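Local atomic coordinates of uncharacterized protein (Bacteroides ovatus, PDB entry 3P02), a protein that is of unknown function but combines an N-terminal domain probably of the E-set type with a C-terminal BT_3044-like domain rich in beta strands. Residues G75-P78 and E79-F82; G198-T201 and E202-D206; G115-D118 and S119-W122. All coordinates share one frame; numbering follows the deposited sequence.

Contact 1 (G75-P78 and E79-F82)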
ATOM      1  N   GLY A  75     -16.651  -5.157  10.345  1.00 16.45           N
ATOM      2  CA  GLY A  75     -17.370  -6.088  11.209  1.00 17.00           C
ATOM      3  C   GLY A  75     -16.443  -7.082  11.890  1.00 18.89           C
ATOM      4  O   GLY A  75     -15.286  -6.759  12.192  1.00 16.17           O
ATOM      5  N   ASN A  76     -16.904  -8.332  12.058  1.00 20.14           N
ATOM      6  CA  ASN A  76     -16.122  -9.370  12.740  1.00 19.62           C
ATOM      7  C   ASN A  76     -15.176 -10.103  11.810  1.00 22.86           C
ATOM      8  O   ASN A  76     -15.203 -11.335  11.714  1.00 22.99           O
ATOM      9  CB  ASN A  76     -17.055 -10.355  13.454  1.00 25.36           C
ATOM     10  CG  ASN A  76     -16.633 -10.514  14.884  1.00 63.32           C
ATOM     11  OD1 ASN A  76     -15.705 -11.270  15.200  1.00 58.85           O
ATOM     12  ND2 ASN A  76     -17.218  -9.705  15.760  1.00 60.71           N
ATOM     13  N   ARG A  77     -14.304  -9.333  11.128  1.00 16.76           N
ATOM     14  CA  ARG A  77     -13.317  -9.901  10.212  0.60 16.47           C
ATOM     15  C   ARG A  77     -11.947  -9.321  10.528  1.00 17.81           C
ATOM     16  O   ARG A  77     -11.427  -8.464   9.799  1.00 14.06           O
ATOM     17  CB  ARG A  77     -13.727  -9.684   8.760  0.60 18.47           C
ATOM     18  CG  ARG A  77     -14.768 -10.724   8.371  0.60 22.44           C
ATOM     19  CD  ARG A  77     -15.311 -10.469   7.017  0.60 21.61           C
ATOM     20  NE  ARG A  77     -14.391 -10.906   5.975  0.60 12.24           N
ATOM     21  CZ  ARG A  77     -14.544 -10.579   4.703  0.60 22.89           C
ATOM     22  NH1 ARG A  77     -15.583  -9.840   4.322  0.60 14.97           N
ATOM     23  NH2 ARG A  77     -13.655 -10.973   3.798  0.60 10.82           N
ATOM     24  N   PRO A  78     -11.351  -9.789  11.684  1.00 18.65           N
ATOM     25  CA  PRO A  78     -10.045  -9.245  12.126  1.00 17.80           C
ATOM     26  C   PRO A  78      -8.925  -9.352  11.113  1.00 18.75           C
ATOM     27  O   PRO A  78      -7.976  -8.562  11.185  1.00 17.91           O
ATOM     28  CB  PRO A  78      -9.710 -10.066  13.392  1.00 20.47           C
ATOM     29  CG  PRO A  78     -10.582 -11.273  13.314  1.00 25.87           C
ATOM     30  CD  PRO A  78     -11.845 -10.787  12.664  1.00 21.67           C
ATOM     31  N   GLU A  79      -9.027 -10.284  10.145  1.00 15.85           N
ATOM     32  CA  GLU A  79      -8.000 -10.413   9.122  1.00 14.67           C
ATOM     33  C   GLU A  79      -7.928  -9.177   8.207  1.00 14.56           C
ATOM     34  O   GLU A  79      -6.899  -8.969   7.544  1.00 15.75           O
ATOM     35  CB  GLU A  79      -8.221 -11.686   8.270  1.00 15.53           C
ATOM     36  CG  GLU A  79      -9.451 -11.633   7.362  1.00 14.57           C
ATOM     37  CD  GLU A  79     -10.791 -12.025   7.958  1.00 16.03           C
ATOM     38  OE1 GLU A  79     -10.941 -12.016   9.206  1.00 16.65           O
ATOM     39  OE2 GLU A  79     -11.714 -12.323   7.163  1.00 17.36           O
ATOM     40  N   LEU A  80      -9.025  -8.371   8.157  1.00 11.31           N
ATOM     41  CA  LEU A  80      -9.090  -7.168   7.317  1.00 10.59           C
ATOM     42  C   LEU A  80      -8.674  -5.891   8.062  1.00 14.22           C
ATOM     43  O   LEU A  80      -8.612  -4.817   7.467  1.00 12.61           O
ATOM     44  CB  LEU A  80     -10.547  -6.969   6.859  1.00 10.72           C
ATOM     45  CG  LEU A  80     -11.242  -8.116   6.085  1.00 13.60           C
ATOM     46  CD1 LEU A  80     -12.581  -7.604   5.532  1.00 13.94           C
ATOM     47  CD2 LEU A  80     -10.374  -8.603   4.921  1.00 14.65           C
ATOM     48  N   TYR A  81      -8.469  -6.004   9.370  1.00 10.40           N
ATOM     49  CA  TYR A  81      -8.244  -4.815  10.205  1.00 10.04           C
ATOM     50  C   TYR A  81      -6.930  -4.120   9.949  1.00 11.20           C
ATOM     51  O   TYR A  81      -5.890  -4.757   9.699  1.00 12.32           O
ATOM     52  CB  TYR A  81      -8.285  -5.194  11.683  1.00 11.98           C
ATOM     53  CG  TYR A  81      -9.633  -5.553  12.276  1.00 12.21           C
ATOM     54  CD1 TYR A  81     -10.769  -5.675  11.474  1.00 12.28           C
ATOM     55  CD2 TYR A  81      -9.779  -5.752  13.645  1.00 14.60           C
ATOM     56  CE1 TYR A  81     -12.019  -5.984  12.030  1.00 12.93           C
ATOM     57  CE2 TYR A  81     -11.003  -6.110  14.200  1.00 16.44           C
ATOM     58  CZ  TYR A  81     -12.127  -6.197  13.394  1.00 22.27           C
ATOM     59  OH  TYR A  81     -13.336  -6.508  13.980  1.00 21.44           O
ATOM     60  N   PHE A  82      -6.980  -2.793  10.111  1.00  8.92           N
ATOM     61  CA  PHE A  82      -5.770  -1.982  10.121  1.00  9.81           C
ATOM     62  C   PHE A  82      -5.095  -2.234  11.453  1.00 13.43           C
ATOM     63  O   PHE A  82      -5.773  -2.318  12.494  1.00 14.64           O
ATOM     64  CB  PHE A  82      -6.103  -0.476  10.010  1.00 12.51           C
ATOM     65  CG  PHE A  82      -6.710  -0.067   8.699  1.00 14.28           C
ATOM     66  CD1 PHE A  82      -5.911   0.154   7.585  1.00 17.47           C
ATOM     67  CD2 PHE A  82      -8.077   0.156   8.589  1.00 15.86           C
ATOM     68  CE1 PHE A  82      -6.481   0.533   6.366  1.00 18.65           C
ATOM     69  CE2 PHE A  82      -8.641   0.544   7.372  1.00 18.39           C
ATOM     70  CZ  PHE A  82      -7.844   0.718   6.269  1.00 16.65           C
TER
HETATM   71  O   HOH W   1     -11.372 -12.693   4.684  1.00 15.79           O
HETATM   72  O   HOH W   2      -5.284  -7.374  10.622  1.00 27.46           O
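Arg77 and Glu79 meet at the start of a short 3-10 turn, in the loop between helix 65-74 and strand 83-84. NE of Arg77 makes a salt bridge to OE2 of Glu79, at 3.3 Å. The oxygen lies in the guanidinium plane, but NE stands above the carboxylate plane; the two planes are 50° apart. The Glu79 chain bends at chi2 (-85°), which turns its carboxylate back toward Arg77. A water joins NH2 of Arg77 to the same OE2. CD1 of Leu80 lies over the centre of the guanidinium, 3.7 Å from CZ of Arg77. Arg77 has a second deposited conformer, so this grouping is tentative.

Pro78 packs on Tyr81 instead. Its CA sits over the ring face, 3.5 Å from the centroid, in a CH-pi contact. CB of Pro78 is looser, 4.2 Å from CE2 of Tyr81. At the far end of the ring, OH of Tyr81 donates to O of Gly75, at 2.7 Å. Gly75 is the first residue to leave helix 65-74, so the phenol ties the turn back to the helix end.

Two backbone bonds close the turn. N of Leu80 donates to O of Arg77 at 2.9 Å, and N of Tyr81 to O of Pro78 at 3.2 Å. Proline has no N-H to give, but its carbonyl still accepts. The chemistry implies a turn held by two backbone bonds and by the Tyr81 phenol, with the Arg77-Glu79 salt bridge on the exposed side and perhaps not always formed.

Contact 2 (G198-T201 and E202-D206). With EDO (1,2-ethanediol), chain D.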
ATOM      1  N   GLY A 198      -2.352 -18.935  -5.396  1.00 10.06           N
ATOM      2  CA  GLY A 198      -3.670 -19.506  -5.104  1.00 10.54           C
ATOM      3  C   GLY A 198      -4.830 -18.566  -4.864  1.00 14.52           C
ATOM      4  O   GLY A 198      -5.699 -18.851  -4.022  1.00 14.58           O
ATOM      5  N   GLN A 199      -4.860 -17.462  -5.619  1.00 12.07           N
ATOM      6  CA  GLN A 199      -5.915 -16.437  -5.601  1.00 13.24           C
ATOM      7  C   GLN A 199      -5.970 -15.645  -4.289  1.00 16.54           C
ATOM      8  O   GLN A 199      -6.893 -14.849  -4.096  1.00 16.70           O
ATOM      9  CB  GLN A 199      -7.296 -17.029  -5.928  1.00 15.61           C
ATOM     10  CG  GLN A 199      -7.470 -17.297  -7.394  1.00 24.10           C
ATOM     11  CD  GLN A 199      -8.911 -17.507  -7.753  1.00 32.74           C
ATOM     12  OE1 GLN A 199      -9.592 -18.347  -7.170  1.00 25.54           O
ATOM     13  NE2 GLN A 199      -9.385 -16.771  -8.750  1.00 23.51           N
ATOM     14  N   ARG A 200      -4.954 -15.791  -3.426  1.00 11.13           N
ATOM     15  CA  ARG A 200      -4.939 -15.027  -2.180  1.00 11.22           C
ATOM     16  C   ARG A 200      -4.727 -13.530  -2.477  1.00 13.99           C
ATOM     17  O   ARG A 200      -4.136 -13.130  -3.492  1.00 11.73           O
ATOM     18  CB  ARG A 200      -3.857 -15.553  -1.203  1.00  9.42           C
ATOM     19  CG  ARG A 200      -4.341 -16.633  -0.213  1.00 11.06           C
ATOM     20  CD  ARG A 200      -4.940 -17.853  -0.913  1.00 13.67           C
ATOM     21  NE  ARG A 200      -5.248 -18.904   0.044  1.00 14.78           N
ATOM     22  CZ  ARG A 200      -5.516 -20.164  -0.291  1.00 16.56           C
ATOM     23  NH1 ARG A 200      -5.596 -20.518  -1.573  1.00 14.84           N
ATOM     24  NH2 ARG A 200      -5.747 -21.069   0.647  1.00 15.37           N
ATOM     25  N   THR A 201      -5.244 -12.689  -1.581  1.00 10.85           N
ATOM     26  CA  THR A 201      -5.110 -11.235  -1.672  1.00  9.43           C
ATOM     27  C   THR A 201      -4.920 -10.720  -0.256  1.00 10.07           C
ATOM     28  O   THR A 201      -5.020 -11.497   0.704  1.00  9.11           O
ATOM     29  CB  THR A 201      -6.377 -10.571  -2.312  1.00 15.08           C
ATOM     30  OG1 THR A 201      -7.436 -10.657  -1.349  1.00 11.74           O
ATOM     31  CG2 THR A 201      -6.833 -11.216  -3.655  1.00 13.52           C
ATOM     32  N   GLU A 202      -4.831  -9.390  -0.112  1.00  9.02           N
ATOM     33  CA  GLU A 202      -4.788  -8.708   1.176  1.00  9.53           C
ATOM     34  C   GLU A 202      -6.011  -9.089   2.067  1.00 13.49           C
ATOM     35  O   GLU A 202      -5.927  -8.960   3.284  1.00 15.48           O
ATOM     36  CB  GLU A 202      -4.743  -7.186   0.930  1.00 12.56           C
ATOM     37  CG  GLU A 202      -5.977  -6.637   0.217  1.00 20.12           C
ATOM     38  CD  GLU A 202      -6.048  -5.125   0.086  1.00 47.53           C
ATOM     39  OE1 GLU A 202      -5.456  -4.413   0.930  1.00 37.41           O
ATOM     40  OE2 GLU A 202      -6.712  -4.652  -0.863  1.00 46.83           O
ATOM     41  N   ASP A 203      -7.129  -9.570   1.469  1.00  9.11           N
ATOM     42  CA  ASP A 203      -8.347  -9.892   2.212  1.00  9.76           C
ATOM     43  C   ASP A 203      -8.418 -11.319   2.702  1.00 11.84           C
ATOM     44  O   ASP A 203      -9.412 -11.682   3.338  1.00 12.95           O
ATOM     45  CB  ASP A 203      -9.595  -9.619   1.357  1.00 11.68           C
ATOM     46  CG  ASP A 203      -9.815  -8.163   0.977  1.00 19.26           C
ATOM     47  OD1 ASP A 203      -9.300  -7.272   1.696  1.00 15.94           O
ATOM     48  OD2 ASP A 203     -10.353  -7.923  -0.113  1.00 24.79           O
ATOM     49  N   TYR A 204      -7.381 -12.134   2.444  1.00  8.67           N
ATOM     50  CA  TYR A 204      -7.430 -13.545   2.866  1.00  8.71           C
ATOM     51  C   TYR A 204      -6.715 -13.714   4.169  1.00 10.98           C
ATOM     52  O   TYR A 204      -5.581 -13.244   4.308  1.00  9.73           O
ATOM     53  CB  TYR A 204      -6.743 -14.436   1.819  1.00  9.36           C
ATOM     54  CG  TYR A 204      -7.619 -14.766   0.637  1.00 10.50           C
ATOM     55  CD1 TYR A 204      -7.967 -13.784  -0.296  1.00 11.77           C
ATOM     56  CD2 TYR A 204      -8.020 -16.071   0.389  1.00 11.90           C
ATOM     57  CE1 TYR A 204      -8.725 -14.094  -1.426  1.00 13.81           C
ATOM     58  CE2 TYR A 204      -8.819 -16.385  -0.717  1.00 12.74           C
ATOM     59  CZ  TYR A 204      -9.179 -15.385  -1.610  1.00 14.66           C
ATOM     60  OH  TYR A 204      -9.942 -15.681  -2.717  1.00 20.37           O
ATOM     61  N   GLU A 205      -7.364 -14.386   5.124  1.00  9.05           N
ATOM     62  CA  GLU A 205      -6.757 -14.624   6.425  0.70  9.07           C
ATOM     63  C   GLU A 205      -5.448 -15.419   6.314  1.00 10.75           C
ATOM     64  O   GLU A 205      -4.500 -15.122   7.054  1.00 10.98           O
ATOM     65  CB  GLU A 205      -7.745 -15.383   7.306  0.70  9.50           C
ATOM     66  CG  GLU A 205      -7.285 -15.526   8.743  0.70 16.40           C
ATOM     67  CD  GLU A 205      -8.205 -16.360   9.608  0.70 33.71           C
ATOM     68  OE1 GLU A 205      -9.399 -16.495   9.253  0.70 22.87           O
ATOM     69  OE2 GLU A 205      -7.727 -16.884  10.638  0.70 28.28           O
ATOM     70  N   ASP A 206      -5.383 -16.429   5.408  1.00  8.62           N
ATOM     71  CA  ASP A 206      -4.170 -17.256   5.328  1.00  8.92           C
ATOM     72  C   ASP A 206      -3.122 -16.735   4.333  1.00 11.55           C
ATOM     73  O   ASP A 206      -2.180 -17.466   4.012  1.00 12.62           O
ATOM     74  CB  ASP A 206      -4.568 -18.709   4.932  1.00  9.75           C
ATOM     75  CG  ASP A 206      -5.167 -18.857   3.540  1.00 13.05           C
ATOM     76  OD1 ASP A 206      -5.102 -17.866   2.738  1.00 11.94           O
ATOM     77  OD2 ASP A 206      -5.712 -19.937   3.249  1.00 14.26           O
TER
HETATM   78  C1  EDO D   3      -7.986 -21.304  -4.415  1.00 50.21           C
HETATM   79  O1  EDO D   3      -7.959 -20.002  -3.821  1.00 52.36           O
HETATM   80  C2  EDO D   3      -7.913 -21.196  -5.934  1.00 48.52           C
HETATM   81  O2  EDO D   3      -9.200 -20.848  -6.460  1.00 51.03           O
HETATM   82  O   HOH W   3      -9.410 -14.221  -4.760  1.00 26.08           O
HETATM   83  O   HOH W   4      -9.639  -9.540  -2.173  1.00 13.33           O
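A type I beta turn, Thr201 to Tyr204, lies in the loop between strands 192-196 and 211-220. N of Tyr204 donates to O of Thr201 at 3.0 Å. The Thr201 side chain adds an ST turn: its OG1, between the backbone N and the carbonyl carbon (chi1 72°), accepts from N of Asp203 at 3.0 Å. A water links this OG1 to OD2 of Asp203.

The Tyr204 ring folds back over the chain that enters the turn. CA of Arg200 lies over one ring face, 3.8 Å from the centroid, as a CH-pi contact. A water bridges OH of Tyr204 and O of Gln199.

Arg200 and Asp206 flank the turn, and the arginine grips the acid side-on, one nitrogen to each oxygen. NE reaches OD1 of Asp206 at 2.9 Å, and NH2 reaches OD2 at 2.8 Å. Both bonds are nearly straight, on the syn side of each oxygen, about 25° out of the carboxylate plane. Thr280 also bonds OD2 of Asp206, and Asp278 pairs with NH1 of Arg200. Two acids thus flank the buried guanidinium, fix its rotation and probably balance its charge.

O1 of an ethanediol, probably from the crystallisation liquor, donates to O of Gly198, and its O2 to OE1 of Gln199. NH1 of Arg200 also donates to O of Gly198, at 3.0 Å, with that oxygen in the guanidinium plane.

Contact 3 (G115-D118 and S119-W122)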
ATOM      1  N   GLY A 115      11.944  -2.151   6.098  1.00 14.52           N
ATOM      2  CA  GLY A 115      11.594  -3.373   6.802  1.00 15.17           C
ATOM      3  C   GLY A 115      10.129  -3.545   7.159  1.00 17.95           C
ATOM      4  O   GLY A 115       9.770  -4.588   7.710  1.00 18.74           O
ATOM      5  N   LEU A 116       9.255  -2.554   6.827  1.00 12.82           N
ATOM      6  CA  LEU A 116       7.829  -2.665   7.131  1.00 12.84           C
ATOM      7  C   LEU A 116       7.243  -3.869   6.414  1.00 14.06           C
ATOM      8  O   LEU A 116       7.527  -4.055   5.227  1.00 15.11           O
ATOM      9  CB  LEU A 116       7.083  -1.387   6.716  1.00 11.56           C
ATOM     10  CG  LEU A 116       5.593  -1.337   7.116  1.00 13.28           C
ATOM     11  CD1 LEU A 116       5.415  -1.292   8.639  1.00 12.66           C
ATOM     12  CD2 LEU A 116       4.907  -0.135   6.472  1.00 14.53           C
ATOM     13  N   ASP A 117       6.452  -4.691   7.117  1.00 11.67           N
ATOM     14  CA  ASP A 117       5.797  -5.872   6.517  1.00 10.41           C
ATOM     15  C   ASP A 117       4.615  -5.424   5.680  1.00 10.61           C
ATOM     16  O   ASP A 117       3.557  -5.118   6.216  1.00 10.18           O
ATOM     17  CB  ASP A 117       5.339  -6.846   7.623  1.00 11.73           C
ATOM     18  CG  ASP A 117       4.693  -8.130   7.121  1.00 17.35           C
ATOM     19  OD1 ASP A 117       4.469  -8.257   5.880  1.00 14.76           O
ATOM     20  OD2 ASP A 117       4.382  -8.991   7.958  1.00 24.07           O
ATOM     21  N   ASP A 118       4.755  -5.456   4.354  1.00  8.95           N
ATOM     22  CA  ASP A 118       3.702  -4.983   3.468  1.00  8.27           C
ATOM     23  C   ASP A 118       2.586  -5.996   3.254  1.00 13.02           C
ATOM     24  O   ASP A 118       1.675  -5.728   2.466  1.00 14.05           O
ATOM     25  CB  ASP A 118       4.312  -4.532   2.119  1.00 10.28           C
ATOM     26  CG  ASP A 118       3.504  -3.482   1.360  1.00 13.62           C
ATOM     27  OD1 ASP A 118       2.792  -2.676   2.017  1.00 11.77           O
ATOM     28  OD2 ASP A 118       3.650  -3.403   0.131  1.00 14.88           O
ATOM     29  N   SER A 119       2.587  -7.121   3.993  1.00  9.22           N
ATOM     30  CA  SER A 119       1.454  -8.044   3.903  1.00  9.42           C
ATOM     31  C   SER A 119       0.314  -7.592   4.861  1.00 12.83           C
ATOM     32  O   SER A 119      -0.805  -8.129   4.822  1.00 11.82           O
ATOM     33  CB  SER A 119       1.873  -9.480   4.239  1.00 12.40           C
ATOM     34  OG  SER A 119       2.161  -9.621   5.624  1.00 14.67           O
ATOM     35  N   GLN A 120       0.624  -6.618   5.747  1.00  9.94           N
ATOM     36  CA  GLN A 120      -0.307  -6.094   6.741  1.00  9.88           C
ATOM     37  C   GLN A 120      -0.746  -4.700   6.378  1.00 12.65           C
ATOM     38  O   GLN A 120       0.005  -3.999   5.711  1.00 12.10           O
ATOM     39  CB  GLN A 120       0.375  -6.058   8.114  1.00 11.05           C
ATOM     40  CG  GLN A 120       1.045  -7.381   8.497  1.00 12.14           C
ATOM     41  CD  GLN A 120       0.031  -8.473   8.686  1.00 22.67           C
ATOM     42  OE1 GLN A 120      -0.801  -8.400   9.598  1.00 21.30           O
ATOM     43  NE2 GLN A 120       0.037  -9.491   7.789  1.00 12.49           N
ATOM     44  N   LYS A 121      -1.957  -4.296   6.796  1.00 11.33           N
ATOM     45  CA  LYS A 121      -2.454  -2.930   6.545  1.00 10.24           C
ATOM     46  C   LYS A 121      -2.142  -2.114   7.781  1.00 12.46           C
ATOM     47  O   LYS A 121      -2.682  -2.421   8.844  1.00 13.92           O
ATOM     48  CB  LYS A 121      -3.981  -2.908   6.265  1.00 13.53           C
ATOM     49  CG  LYS A 121      -4.357  -3.516   4.925  1.00 25.10           C
ATOM     50  CD  LYS A 121      -5.800  -3.200   4.488  1.00 28.73           C
ATOM     51  CE  LYS A 121      -6.798  -3.705   5.494  1.00 22.80           C
ATOM     52  NZ  LYS A 121      -8.176  -3.845   4.932  1.00 14.30           N
ATOM     53  N   TRP A 122      -1.271  -1.120   7.663  1.00 10.01           N
ATOM     54  CA  TRP A 122      -0.873  -0.316   8.814  1.00 10.05           C
ATOM     55  C   TRP A 122      -1.568   1.021   8.808  1.00 12.22           C
ATOM     56  O   TRP A 122      -1.798   1.603   7.738  1.00 11.47           O
ATOM     57  CB  TRP A 122       0.655  -0.107   8.794  1.00  8.28           C
ATOM     58  CG  TRP A 122       1.417  -1.399   8.783  1.00  9.35           C
ATOM     59  CD1 TRP A 122       1.953  -2.030   7.696  1.00 12.11           C
ATOM     60  CD2 TRP A 122       1.683  -2.239   9.915  1.00  8.93           C
ATOM     61  NE1 TRP A 122       2.532  -3.221   8.080  1.00 12.73           N
ATOM     62  CE2 TRP A 122       2.388  -3.371   9.439  1.00 12.63           C
ATOM     63  CE3 TRP A 122       1.368  -2.157  11.291  1.00 10.02           C
ATOM     64  CZ2 TRP A 122       2.816  -4.395  10.290  1.00 11.23           C
ATOM     65  CZ3 TRP A 122       1.777  -3.183  12.140  1.00 10.90           C
ATOM     66  CH2 TRP A 122       2.488  -4.289  11.639  1.00 11.66           C
TER
HETATM   67  O   HOH W   5       1.219  -2.331   4.143  1.00 20.80           O
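The indole of Trp122 has Leu116 on one face and Gln120 on the other, and the backbone of Asp117 at its edge. The site is a type I beta turn, Asp117 to Gln120, that leads into strand 122-130. CD1 of Leu116 lies over the five-membered ring, 3.6 Å from its centroid, in a CH-pi contact. The two side chains run antiparallel alongside each other. CB of Gln120 covers the other face, off its centre.

At the edge, NE1 of Trp122 donates to O of Asp117 at 2.9 Å. The bond is nearly straight (171°), and the oxygen lies in the indole plane. That carbonyl also takes the closing bond of the turn, a weak one from N of Gln120 at 3.3 Å. The indole N-H therefore supplies the shorter bond to this oxygen.

The Asp117 side chain builds an Asx turn. OD1 of Asp117 accepts from N of Ser119 at 2.9 Å and from OG of Ser119 at 2.7 Å. Both donors come from the same face of the carboxylate. The chi1 of Ser119 (71°) swings OG toward Asp117, so one residue grips OD1 twice.

Around the turn, OD2 of Asp118 accepts from N of Val187, and O of Ser119 from Arg207. The turn is thus bonded to residues of the C-terminal domain. Ser119 also accepts a bond: NE2 of Gln120 points straight at OG of Ser119, 3.0 Å away, with the oxygen in its amide plane.

All three contacts are local turns near the junction of the two domains. Contacts 1 and 3 belong to the N-terminal domain, contact 2 to the C-terminal one. Contacts 1 and 2 are surface contacts; contact 3 is partly buried and lies closest to the chain's centre. Their chemistry differs: contacts 1 and 2 each pair an arginine with an acid, though Arg200 is buried; contact 3 uses an indole and neutral donors around one aspartate. The turns also touch one another. CD2 of Leu80 packs on O of Asp203. Lys121 of contact 3 reaches contact 1, with a cation-pi contact to Phe82, and contact 2, with its CD against OE1 of Glu202.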